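PDB 3BQG: peptide methionine sulfoxide reductase msrA/msrB from Neisseria meningitidis, which reduces methionine sulfoxide in peptides back to methionine through its MsrA domain, seen here as the sulfenic acid form of the enzyme. Local coordinates for residues K39-Y43 / E44-Y48; P81-L84 / N85-N89. The protein carries 1 engineered substitution. All coordinates share one frame; numbering follows the deposited sequence.

Interaction 1 (39-43 with 44-48) comes first along the chain and starts helix 43-48, after the loop that leaves strand 26-34. Interaction 2 (81-84 with 85-89) follows helix 68-78 and leads into the short strand 86-87. Their centres lie 21 Å apart and their nearest atoms about 11 Å, so they do not touch. Both belong to the methionine sulfoxide reductase family region and occur in connections outside the six-stranded mixed sheet: interaction 1 between its neighbouring strands 26-34 and 54-62, interaction 2 between strands 54-62 and 97-101. In each, serine side chains bond to nearby backbone, at a helix start in one and at the entry to a hairpin in the other, shaping two separate connections of the sheet.

Interaction 1 (K39-Y43 / E44-Y48); sequences KNPSY and EDVSY
The hydroxyl of S47 lies over the centre of the Y43 ring, 3.3 Å above its plane, while S47 OG donates a hydrogen bond to Y43 O at 2.9 Å. With CG anti to the backbone N (chi1 -179°), the Y43 ring is swung over the next turn of the helix. Y43 O takes two donors, S47 N in the regular helical bond and S47 OG from above the carbonyl plane. Serine suits this place: its hydroxyl is short enough to bond the carbonyl one turn back, under the ring, and S47 OG is also hydrogen-bonded to Q94 NE2. E44 OE2 reaches the ring's edge, 3.7 Å from Y43 CD2, with the carboxylate plane turned 67° from the ring.

Directly before Y43, S42 is the N-cap and forms a capping box with D45. S42 OG accepts from D45 N at 3.0 Å, and S42 N donates to D45 OD2 at 2.9 Å, meeting it on the anti side, tilted out of the carboxylate plane. P41, rigid before the cap, sets its CB 3.9 Å from V46 CG2. Farther out, P41, Y43 and V46 pack on Y33 of strand 26-34, P41 also touches Y136 of strand 135-137, and E139 accepts from Y43 N.

Interaction 2 (P81-L84 / N85-N89); sequences PTSL and NKQGN
The turn leading into the two-stranded antiparallel pair 86-87 and 90-91 is held by S83, whose OG donates to K86 O at 2.6 Å. The bond approaches nearly along the C=O axis, at a C=O...donor angle of 167°. Serine suits the position because its one-carbon arm is just long enough to reach a carbonyl three residues on: S83 OG sits between its own backbone N and carbonyl carbon (chi1 56°) and faces the start of the strand.

The chain turns sharply at N85, whose backbone takes up a left-handed conformation (phi 48°), one that asparagine tolerates better than most non-glycine residues. A water bridges the bend: it donates to S83 O at 3.0 Å and accepts from N85 N at 3.1 Å, linking two backbone polar groups. The L84 and N85 side chains lie alongside each other and point the same way, L84 CG 3.7 Å from N85 ND2.

Strand 86-87 pairs with 90-91 through a two-residue reversal, G88-N89, whose backbone fits a type II' turn; glycine suits its first position, where phi is positive. K86, extended until it bends at its last torsion, reaches ahead to G88 O, which NZ meets at 2.7 Å; its long chain and ammonium group suit that carbonyl. At the open end of the hairpin, N85 makes a backbone hydrogen bond with G92 and its side chain touches R96, while the P81 backbone bonds to V126.

Interaction 1 (K39-Y43 / E44-Y48)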
# COMPACT_ATOMS: atom_id res chain seq x y z
N LYS A 39 14.11 9.10 -10.66
CA LYS A 39 12.98 8.91 -11.54
C LYS A 39 13.13 7.61 -12.33
O LYS A 39 14.25 7.19 -12.64
CB LYS A 39 12.86 10.09 -12.51
CG LYS A 39 12.66 11.41 -11.80
CD LYS A 39 12.19 12.49 -12.77
CE LYS A 39 11.70 13.71 -12.00
NZ LYS A 39 11.00 14.66 -12.90
N ASN A 40 12.01 6.96 -12.62
CA ASN A 40 11.99 5.72 -13.39
C ASN A 40 12.93 4.62 -12.89
O ASN A 40 13.70 4.06 -13.67
CB ASN A 40 12.32 6.04 -14.85
CG ASN A 40 11.37 7.05 -15.45
OD1 ASN A 40 10.16 6.82 -15.51
ND2 ASN A 40 11.91 8.18 -15.88
N PRO A 41 12.87 4.27 -11.60
CA PRO A 41 13.77 3.21 -11.14
C PRO A 41 13.31 1.82 -11.58
O PRO A 41 12.13 1.62 -11.91
CB PRO A 41 13.73 3.36 -9.62
CG PRO A 41 12.30 3.75 -9.40
CD PRO A 41 12.08 4.81 -10.48
N SER A 42 14.24 0.88 -11.60
CA SER A 42 13.95 -0.50 -11.95
C SER A 42 13.88 -1.26 -10.63
O SER A 42 14.25 -0.72 -9.58
CB SER A 42 15.07 -1.09 -12.81
OG SER A 42 16.29 -1.14 -12.09
N TYR A 43 13.40 -2.50 -10.66
CA TYR A 43 13.33 -3.30 -9.45
C TYR A 43 14.72 -3.38 -8.82
O TYR A 43 14.88 -3.27 -7.60
CB TYR A 43 12.83 -4.71 -9.76
CG TYR A 43 12.70 -5.57 -8.52
CD1 TYR A 43 11.70 -5.32 -7.58
CD2 TYR A 43 13.60 -6.60 -8.27
CE1 TYR A 43 11.60 -6.08 -6.42
CE2 TYR A 43 13.52 -7.36 -7.12
CZ TYR A 43 12.52 -7.10 -6.19
OH TYR A 43 12.47 -7.84 -5.03
N GLU A 44 15.73 -3.55 -9.67
CA GLU A 44 17.12 -3.65 -9.21
C GLU A 44 17.62 -2.33 -8.63
O GLU A 44 18.43 -2.33 -7.70
CB GLU A 44 18.03 -4.09 -10.35
CG GLU A 44 17.79 -5.51 -10.86
CD GLU A 44 16.42 -5.68 -11.49
OE1 GLU A 44 15.98 -4.76 -12.21
OE2 GLU A 44 15.80 -6.74 -11.26
N ASP A 45 17.16 -1.21 -9.17
CA ASP A 45 17.58 0.10 -8.67
C ASP A 45 17.14 0.27 -7.22
O ASP A 45 17.92 0.68 -6.35
CB ASP A 45 16.97 1.24 -9.50
CG ASP A 45 17.66 1.44 -10.83
OD1 ASP A 45 18.89 1.21 -10.91
OD2 ASP A 45 16.98 1.84 -11.81
N VAL A 46 15.87 -0.04 -6.97
CA VAL A 46 15.29 0.08 -5.64
C VAL A 46 15.87 -0.93 -4.64
O VAL A 46 16.30 -0.55 -3.55
CB VAL A 46 13.76 -0.14 -5.69
CG1 VAL A 46 13.14 0.06 -4.30
CG2 VAL A 46 13.13 0.83 -6.70
N SER A 47 15.89 -2.20 -5.04
CA SER A 47 16.38 -3.27 -4.17
C SER A 47 17.88 -3.29 -3.91
O SER A 47 18.31 -3.65 -2.82
CB SER A 47 15.98 -4.63 -4.76
OG SER A 47 14.60 -4.70 -5.05
N TYR A 48 18.66 -2.88 -4.90
CA TYR A 48 20.11 -2.94 -4.76
C TYR A 48 20.90 -1.65 -4.92
O TYR A 48 22.06 -1.59 -4.52
CB TYR A 48 20.66 -4.01 -5.72
CG TYR A 48 19.96 -5.34 -5.57
CD1 TYR A 48 20.03 -6.06 -4.38
CD2 TYR A 48 19.19 -5.87 -6.61
CE1 TYR A 48 19.34 -7.27 -4.21
CE2 TYR A 48 18.50 -7.08 -6.46
CZ TYR A 48 18.58 -7.77 -5.26
OH TYR A 48 17.91 -8.95 -5.09

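Interaction 2 (P81-L84 / N85-N89)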
# COMPACT_ATOMS: atom_id res chain seq x y z
N PRO A 81 1.33 -1.58 11.39
CA PRO A 81 1.61 -0.15 11.46
C PRO A 81 2.61 0.28 12.52
O PRO A 81 2.83 1.48 12.70
CB PRO A 81 0.23 0.44 11.71
CG PRO A 81 -0.31 -0.54 12.72
CD PRO A 81 0.10 -1.90 12.16
N THR A 82 3.21 -0.67 13.22
CA THR A 82 4.15 -0.34 14.29
C THR A 82 5.60 -0.70 14.00
O THR A 82 6.50 -0.34 14.76
CB THR A 82 3.75 -1.03 15.60
OG1 THR A 82 4.05 -2.43 15.52
CG2 THR A 82 2.24 -0.89 15.85
N SER A 83 5.85 -1.41 12.91
CA SER A 83 7.22 -1.81 12.59
C SER A 83 7.86 -0.87 11.56
O SER A 83 7.26 -0.55 10.54
CB SER A 83 7.25 -3.24 12.07
OG SER A 83 6.37 -3.38 10.96
N LEU A 84 9.08 -0.44 11.85
CA LEU A 84 9.81 0.46 10.98
C LEU A 84 10.66 -0.31 9.97
O LEU A 84 11.44 -1.19 10.33
CB LEU A 84 10.70 1.38 11.81
CG LEU A 84 11.45 2.48 11.06
CD1 LEU A 84 10.45 3.39 10.34
CD2 LEU A 84 12.29 3.27 12.04
N ASN A 85 10.51 0.04 8.69
CA ASN A 85 11.25 -0.61 7.61
C ASN A 85 11.24 -2.13 7.68
O ASN A 85 12.28 -2.77 7.50
CB ASN A 85 12.70 -0.13 7.60
CG ASN A 85 12.81 1.37 7.47
OD1 ASN A 85 12.08 1.99 6.70
ND2 ASN A 85 13.72 1.96 8.22
N LYS A 86 10.07 -2.71 7.92
CA LYS A 86 9.96 -4.16 8.01
C LYS A 86 8.52 -4.66 8.06
O LYS A 86 7.71 -4.20 8.85
CB LYS A 86 10.72 -4.66 9.24
CG LYS A 86 10.63 -6.16 9.48
CD LYS A 86 11.34 -6.54 10.78
CE LYS A 86 11.32 -8.04 11.02
NZ LYS A 86 9.93 -8.59 11.04
N GLN A 87 8.21 -5.61 7.18
CA GLN A 87 6.88 -6.24 7.13
C GLN A 87 7.17 -7.70 6.88
O GLN A 87 7.75 -8.06 5.86
CB GLN A 87 6.04 -5.66 5.98
CG GLN A 87 5.61 -4.22 6.17
CD GLN A 87 4.62 -4.03 7.32
OE1 GLN A 87 4.68 -3.03 8.03
NE2 GLN A 87 3.70 -4.97 7.48
N GLY A 88 6.76 -8.55 7.81
CA GLY A 88 7.03 -9.97 7.65
C GLY A 88 8.53 -10.18 7.75
O GLY A 88 9.17 -9.68 8.68
N ASN A 89 9.10 -10.91 6.81
CA ASN A 89 10.53 -11.18 6.82
C ASN A 89 11.30 -10.19 5.95
O ASN A 89 12.53 -10.27 5.85
CB ASN A 89 10.78 -12.61 6.33
CG ASN A 89 9.92 -13.63 7.04
OD1 ASN A 89 9.89 -13.68 8.28
ND2 ASN A 89 9.20 -14.44 6.27
O HOH W 1 7.76 1.35 8.22